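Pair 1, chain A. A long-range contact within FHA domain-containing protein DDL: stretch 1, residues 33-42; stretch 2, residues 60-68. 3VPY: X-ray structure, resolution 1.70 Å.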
# COMPACT_ATOMS: atom_id res chain seq x y z
N CYS A 33 -8.56 1.14 -6.60
CA CYS A 33 -7.50 1.95 -7.15
C CYS A 33 -6.60 2.40 -5.98
O CYS A 33 -7.09 2.91 -4.96
CB CYS A 33 -8.08 3.19 -7.84
SG CYS A 33 -6.83 4.25 -8.44
N LEU A 34 -5.30 2.19 -6.12
CA LEU A 34 -4.34 2.67 -5.12
C LEU A 34 -3.25 3.54 -5.72
O LEU A 34 -2.10 3.55 -5.26
CB LEU A 34 -3.72 1.49 -4.37
CG LEU A 34 -3.40 1.76 -2.89
CD1 LEU A 34 -4.67 1.88 -2.02
CD2 LEU A 34 -2.47 0.65 -2.39
N HIS A 35 -3.60 4.31 -6.76
CA HIS A 35 -2.57 5.07 -7.46
C HIS A 35 -3.04 6.46 -7.90
O HIS A 35 -2.36 7.12 -8.69
CB HIS A 35 -1.97 4.30 -8.65
CG HIS A 35 -2.98 3.84 -9.66
ND1 HIS A 35 -3.37 4.60 -10.74
CD2 HIS A 35 -3.65 2.66 -9.77
CE1 HIS A 35 -4.27 3.94 -11.45
NE2 HIS A 35 -4.44 2.75 -10.89
N ARG A 36 -4.16 6.92 -7.37
CA ARG A 36 -4.64 8.27 -7.70
C ARG A 36 -4.45 9.33 -6.60
O ARG A 36 -4.88 10.47 -6.74
CB ARG A 36 -6.08 8.23 -8.21
CG ARG A 36 -6.20 7.74 -9.66
CD ARG A 36 -7.65 7.57 -10.10
NE ARG A 36 -7.85 7.50 -11.58
CZ ARG A 36 -7.78 6.38 -12.31
NH1 ARG A 36 -7.50 5.22 -11.73
NH2 ARG A 36 -8.00 6.41 -13.63
N GLN A 37 -3.82 8.94 -5.49
CA GLN A 37 -3.37 9.94 -4.53
C GLN A 37 -2.10 9.45 -3.85
O GLN A 37 -1.72 8.31 -4.00
CB GLN A 37 -4.45 10.25 -3.50
CG GLN A 37 -4.99 9.08 -2.78
CD GLN A 37 -6.40 9.32 -2.20
OE1 GLN A 37 -7.37 9.55 -2.93
NE2 GLN A 37 -6.50 9.25 -0.90
N SER A 38 -1.46 10.35 -3.11
CA SER A 38 -0.16 10.03 -2.53
C SER A 38 -0.27 9.30 -1.20
O SER A 38 0.72 8.73 -0.72
CB SER A 38 0.68 11.31 -2.38
OG SER A 38 -0.00 12.25 -1.57
N CYS A 39 -1.46 9.29 -0.62
CA CYS A 39 -1.69 8.59 0.64
C CYS A 39 -3.12 8.05 0.75
O CYS A 39 -4.09 8.72 0.36
CB CYS A 39 -1.34 9.51 1.81
SG CYS A 39 -1.46 8.77 3.42
N TYR A 40 -3.22 6.82 1.23
CA TYR A 40 -4.52 6.20 1.50
C TYR A 40 -4.66 5.82 2.97
O TYR A 40 -3.89 5.02 3.49
CB TYR A 40 -4.72 4.95 0.63
CG TYR A 40 -4.95 5.26 -0.84
CD1 TYR A 40 -6.23 5.40 -1.35
CD2 TYR A 40 -3.87 5.42 -1.71
CE1 TYR A 40 -6.44 5.70 -2.71
CE2 TYR A 40 -4.07 5.72 -3.05
CZ TYR A 40 -5.37 5.85 -3.55
OH TYR A 40 -5.59 6.13 -4.89
N LEU A 41 -5.66 6.41 3.62
CA LEU A 41 -5.97 6.10 5.02
C LEU A 41 -6.95 4.95 5.12
O LEU A 41 -8.02 4.99 4.52
CB LEU A 41 -6.55 7.34 5.71
CG LEU A 41 -7.04 7.14 7.15
CD1 LEU A 41 -5.89 6.70 8.07
CD2 LEU A 41 -7.69 8.41 7.65
N PHE A 42 -6.58 3.94 5.90
CA PHE A 42 -7.46 2.80 6.21
C PHE A 42 -7.96 2.95 7.64
O PHE A 42 -7.17 3.17 8.56
CB PHE A 42 -6.68 1.50 6.12
CG PHE A 42 -6.18 1.19 4.73
CD1 PHE A 42 -6.86 0.26 3.94
CD2 PHE A 42 -5.07 1.85 4.21
CE1 PHE A 42 -6.41 -0.03 2.64
CE2 PHE A 42 -4.62 1.60 2.89
CZ PHE A 42 -5.28 0.65 2.11
N LYS A 60 -10.26 3.44 14.48
CA LYS A 60 -10.87 4.52 13.69
C LYS A 60 -9.97 5.00 12.55
O LYS A 60 -10.40 5.16 11.40
CB LYS A 60 -11.21 5.68 14.63
CG LYS A 60 -12.42 5.41 15.52
CD LYS A 60 -12.59 6.52 16.54
CE LYS A 60 -13.61 7.51 16.10
NZ LYS A 60 -14.10 8.25 17.29
N GLN A 61 -8.70 5.19 12.89
CA GLN A 61 -7.63 5.44 11.93
C GLN A 61 -6.53 4.40 12.19
O GLN A 61 -5.82 4.46 13.21
CB GLN A 61 -7.07 6.87 12.09
CG GLN A 61 -8.11 7.97 11.90
CD GLN A 61 -7.51 9.36 11.99
OE1 GLN A 61 -6.47 9.63 11.38
NE2 GLN A 61 -8.17 10.26 12.71
N HIS A 62 -6.43 3.44 11.29
CA HIS A 62 -5.72 2.20 11.58
C HIS A 62 -4.33 2.22 10.97
O HIS A 62 -3.35 1.98 11.66
CB HIS A 62 -6.50 1.00 11.04
CG HIS A 62 -6.16 -0.29 11.71
ND1 HIS A 62 -5.01 -1.01 11.46
CD2 HIS A 62 -6.84 -1.00 12.64
CE1 HIS A 62 -5.01 -2.11 12.19
NE2 HIS A 62 -6.11 -2.13 12.91
N ALA A 63 -4.25 2.48 9.67
CA ALA A 63 -2.97 2.41 8.95
C ALA A 63 -3.05 3.33 7.75
O ALA A 63 -4.16 3.64 7.27
CB ALA A 63 -2.69 1.01 8.49
N VAL A 64 -1.90 3.77 7.25
CA VAL A 64 -1.85 4.48 5.97
C VAL A 64 -0.93 3.73 4.99
O VAL A 64 0.04 3.09 5.39
CB VAL A 64 -1.40 5.97 6.17
CG1 VAL A 64 0.04 6.10 6.70
CG2 VAL A 64 -1.56 6.75 4.90
N ILE A 65 -1.28 3.76 3.71
CA ILE A 65 -0.30 3.44 2.67
C ILE A 65 0.13 4.77 2.07
O ILE A 65 -0.70 5.53 1.54
CB ILE A 65 -0.83 2.46 1.60
CG1 ILE A 65 -0.98 1.08 2.24
CG2 ILE A 65 0.14 2.40 0.40
CD1 ILE A 65 -1.63 -0.01 1.38
N GLN A 66 1.43 5.06 2.23
CA GLN A 66 2.02 6.34 1.88
C GLN A 66 2.97 6.11 0.73
O GLN A 66 3.88 5.28 0.85
CB GLN A 66 2.81 6.88 3.07
CG GLN A 66 3.56 8.17 2.74
CD GLN A 66 2.62 9.34 2.56
OE1 GLN A 66 1.87 9.69 3.49
NE2 GLN A 66 2.63 9.95 1.38
N TYR A 67 2.75 6.81 -0.39
CA TYR A 67 3.70 6.82 -1.50
C TYR A 67 4.81 7.82 -1.22
O TYR A 67 4.54 8.91 -0.76
CB TYR A 67 2.99 7.09 -2.85
CG TYR A 67 2.18 5.90 -3.25
CD1 TYR A 67 2.79 4.80 -3.85
CD2 TYR A 67 0.81 5.82 -2.98
CE1 TYR A 67 2.07 3.65 -4.16
CE2 TYR A 67 0.08 4.68 -3.30
CZ TYR A 67 0.72 3.61 -3.90
OH TYR A 67 0.00 2.46 -4.20
N ARG A 68 6.05 7.39 -1.44
CA ARG A 68 7.27 8.16 -1.18
C ARG A 68 8.23 8.10 -2.36
O ARG A 68 8.51 7.01 -2.90
CB ARG A 68 7.97 7.62 0.08
CG ARG A 68 7.14 7.77 1.37
CD ARG A 68 7.76 6.94 2.49
NE ARG A 68 9.07 7.48 2.88
CZ ARG A 68 10.07 6.77 3.40
NH1 ARG A 68 9.95 5.46 3.58
NH2 ARG A 68 11.22 7.35 3.69

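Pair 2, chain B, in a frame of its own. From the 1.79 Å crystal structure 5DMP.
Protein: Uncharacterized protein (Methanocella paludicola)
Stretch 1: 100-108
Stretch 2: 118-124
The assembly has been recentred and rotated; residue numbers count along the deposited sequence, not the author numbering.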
# COMPACT_ATOMS: atom_id res chain seq x y z
N SER B 100 5.60 -9.15 -13.08
CA SER B 100 5.47 -7.69 -12.88
C SER B 100 6.43 -7.12 -11.85
O SER B 100 7.10 -6.09 -12.10
CB SER B 100 4.00 -7.33 -12.50
OG SER B 100 3.13 -7.73 -13.56
N TYR B 101 6.51 -7.75 -10.66
CA TYR B 101 7.35 -7.24 -9.61
C TYR B 101 8.83 -7.30 -10.07
O TYR B 101 9.57 -6.30 -9.96
CB TYR B 101 7.19 -8.11 -8.36
CG TYR B 101 8.07 -7.66 -7.22
CD1 TYR B 101 9.41 -8.12 -7.08
CD2 TYR B 101 7.56 -6.84 -6.24
CE1 TYR B 101 10.20 -7.69 -6.00
CE2 TYR B 101 8.32 -6.42 -5.16
CZ TYR B 101 9.63 -6.83 -5.05
OH TYR B 101 10.27 -6.31 -3.96
N ASP B 102 9.22 -8.48 -10.59
CA ASP B 102 10.60 -8.66 -11.13
C ASP B 102 10.93 -7.63 -12.19
O ASP B 102 12.00 -7.07 -12.15
CB ASP B 102 10.83 -10.08 -11.64
CG ASP B 102 10.87 -11.11 -10.50
OD1 ASP B 102 11.08 -10.72 -9.33
OD2 ASP B 102 10.66 -12.31 -10.78
N GLN B 103 10.00 -7.32 -13.08
CA GLN B 103 10.25 -6.27 -14.07
C GLN B 103 10.20 -4.81 -13.53
O GLN B 103 10.60 -3.88 -14.22
CB GLN B 103 9.31 -6.44 -15.27
CG GLN B 103 9.43 -5.37 -16.37
CD GLN B 103 8.42 -5.57 -17.51
OE1 GLN B 103 7.22 -5.42 -17.31
NE2 GLN B 103 8.91 -5.91 -18.71
N GLY B 104 9.71 -4.60 -12.30
CA GLY B 104 9.64 -3.22 -11.74
C GLY B 104 8.45 -2.42 -12.29
O GLY B 104 8.50 -1.17 -12.32
N LYS B 105 7.40 -3.12 -12.74
CA LYS B 105 6.19 -2.45 -13.22
C LYS B 105 4.94 -3.22 -12.81
O LYS B 105 4.57 -4.24 -13.40
CB LYS B 105 6.25 -2.26 -14.77
CG LYS B 105 4.98 -1.62 -15.36
CD LYS B 105 5.29 -1.39 -16.85
CE LYS B 105 4.08 -0.94 -17.62
NZ LYS B 105 4.53 -0.78 -19.03
N ILE B 106 4.28 -2.73 -11.76
CA ILE B 106 3.12 -3.43 -11.25
C ILE B 106 1.91 -2.51 -11.50
O ILE B 106 1.95 -1.31 -11.14
CB ILE B 106 3.28 -3.64 -9.70
CG1 ILE B 106 4.45 -4.63 -9.39
CG2 ILE B 106 1.96 -4.09 -9.05
CD1 ILE B 106 4.88 -4.63 -7.90
N GLU B 107 0.89 -3.07 -12.13
CA GLU B 107 -0.41 -2.34 -12.31
C GLU B 107 -1.52 -3.19 -11.79
O GLU B 107 -1.74 -4.30 -12.32
CB GLU B 107 -0.63 -2.02 -13.81
CG GLU B 107 0.55 -1.17 -14.30
CD GLU B 107 0.57 -0.90 -15.81
OE1 GLU B 107 0.03 -1.72 -16.59
OE2 GLU B 107 1.10 0.17 -16.22
N VAL B 108 -2.23 -2.70 -10.75
CA VAL B 108 -3.23 -3.53 -10.08
C VAL B 108 -4.52 -2.72 -9.85
O VAL B 108 -4.49 -1.45 -9.79
CB VAL B 108 -2.69 -3.99 -8.70
CG1 VAL B 108 -1.63 -5.12 -8.92
CG2 VAL B 108 -2.12 -2.83 -7.82
N SER B 118 -7.53 1.55 -10.02
CA SER B 118 -6.25 1.18 -10.60
C SER B 118 -5.09 2.01 -10.08
O SER B 118 -5.18 3.24 -10.05
CB SER B 118 -6.39 1.24 -12.13
OG SER B 118 -6.78 2.56 -12.47
N TYR B 119 -4.00 1.32 -9.64
CA TYR B 119 -2.80 1.94 -9.09
C TYR B 119 -1.57 1.24 -9.70
O TYR B 119 -1.63 0.06 -10.07
CB TYR B 119 -2.68 1.84 -7.53
CG TYR B 119 -3.62 2.81 -6.84
CD1 TYR B 119 -4.97 2.51 -6.70
CD2 TYR B 119 -3.10 4.02 -6.35
CE1 TYR B 119 -5.83 3.43 -6.10
CE2 TYR B 119 -3.94 4.94 -5.74
CZ TYR B 119 -5.28 4.63 -5.64
OH TYR B 119 -6.14 5.53 -5.02
N ALA B 120 -0.53 2.06 -9.87
CA ALA B 120 0.77 1.56 -10.42
C ALA B 120 1.88 1.70 -9.36
O ALA B 120 1.96 2.69 -8.58
CB ALA B 120 1.17 2.33 -11.67
N LEU B 121 2.81 0.75 -9.42
CA LEU B 121 4.05 0.78 -8.61
C LEU B 121 5.19 0.58 -9.63
O LEU B 121 5.20 -0.44 -10.29
CB LEU B 121 4.10 -0.43 -7.64
CG LEU B 121 3.48 -0.14 -6.30
CD1 LEU B 121 3.27 -1.52 -5.63
CD2 LEU B 121 4.37 0.77 -5.44
N ILE B 122 6.06 1.59 -9.75
CA ILE B 122 7.09 1.55 -10.85
C ILE B 122 8.46 1.62 -10.23
O ILE B 122 8.76 2.61 -9.53
CB ILE B 122 6.92 2.80 -11.80
CG1 ILE B 122 5.51 2.77 -12.44
CG2 ILE B 122 8.03 2.78 -12.92
CD1 ILE B 122 5.25 1.52 -13.26
N ARG B 123 9.35 0.63 -10.53
CA ARG B 123 10.65 0.64 -9.85
C ARG B 123 11.56 1.70 -10.51
O ARG B 123 11.47 1.91 -11.71
CB ARG B 123 11.33 -0.71 -9.91
CG ARG B 123 12.64 -0.65 -9.16
CD ARG B 123 13.16 -2.05 -8.96
NE ARG B 123 13.33 -2.66 -10.25
CZ ARG B 123 12.96 -3.91 -10.51
NH1 ARG B 123 12.37 -4.65 -9.57
NH2 ARG B 123 13.16 -4.40 -11.73
N THR B 124 12.36 2.42 -9.71
CA THR B 124 13.32 3.38 -10.27
C THR B 124 14.79 2.90 -10.04
O THR B 124 15.04 2.08 -9.16
CB THR B 124 13.16 4.79 -9.68
OG1 THR B 124 13.95 4.92 -8.49
CG2 THR B 124 11.68 5.14 -9.39

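What backbone arrangement do the two pairs share? Each is a pair of antiparallel strands whose axes approach to 4.7 Å with 172° between their N-to-C directions, and the central 14 residues superpose with an RMSD of 0.8 Å. The register is the same: A:Tyr40 faces A:Ile65 as B:Ile106 faces B:Leu121, and A:Phe42 faces A:Ala63 as B:Val108 faces B:Tyr119. These are hydrogen-bonded pairs, so each residue both gives and receives. A:Tyr40 N donates to A:Ile65 O at 2.8 Å and A:Ile65 N to A:Tyr40 O at 2.9 Å; in pair 2, B:Ile106 N reaches B:Leu121 O at 2.9 Å and B:Leu121 N reaches B:Ile106 O at 2.8 Å.

How is the face carrying these hydrogen-bonded pairs filled? A:Ile65 and B:Leu121 match closely, their side-chain centres 0.6 Å apart, but their neighbours differ. In pair 1 bulk lies on the first strand: A:Phe42 CE2 packs 3.7 Å from A:Ile65 CD1, which also meets A:Leu34 CD2 at 3.9 Å, while A:Ala63 is small. In pair 2 the large residue at the matching bridge is instead B:Tyr119, opposite the smaller B:Val108. Here B:Ile106 and B:Leu121 meet close to the backbone, CB to CB at 3.9 Å.

What occupies the other face? Pair 1 places A:Cys39 and A:Leu41 beside A:Gln66 and A:Val64, all buried. The matching first-strand residues in pair 2 are the partly exposed B:Lys105 and B:Glu107, whose aliphatic portions still supply contacts: B:Lys105 CG lies 3.8 Å from B:Ile122 CD1, and B:Glu107 CG lies 4.4 Å from B:Ala120 CB. Charged chains can thus cover their neighbours with methylenes.

How does each second strand hold the segment leading into the first? The matched residues A:Tyr67 and B:Arg123 both anchor through backbone nitrogen, A:Tyr67 N to A:Ser38 O at 2.8 Å and B:Arg123 N to B:Gly104 O at 2.7 Å. Their side chains then reach back to carbonyls. The tyrosine makes a weak hydrogen bond from A:Tyr67 OH to A:Leu34 O at 2.6 Å, across a loop. The arginine meets a helix end, with B:Arg123 NH2 bonded to B:Asp102 O at 2.9 Å and B:Arg123 NH1 weakly to B:Tyr101 O at 3.3 Å. B:Gly104 closes that helix in a Schellman motif with positive phi; an ideal CB there would clash with B:Arg123 CB at 2.8 Å.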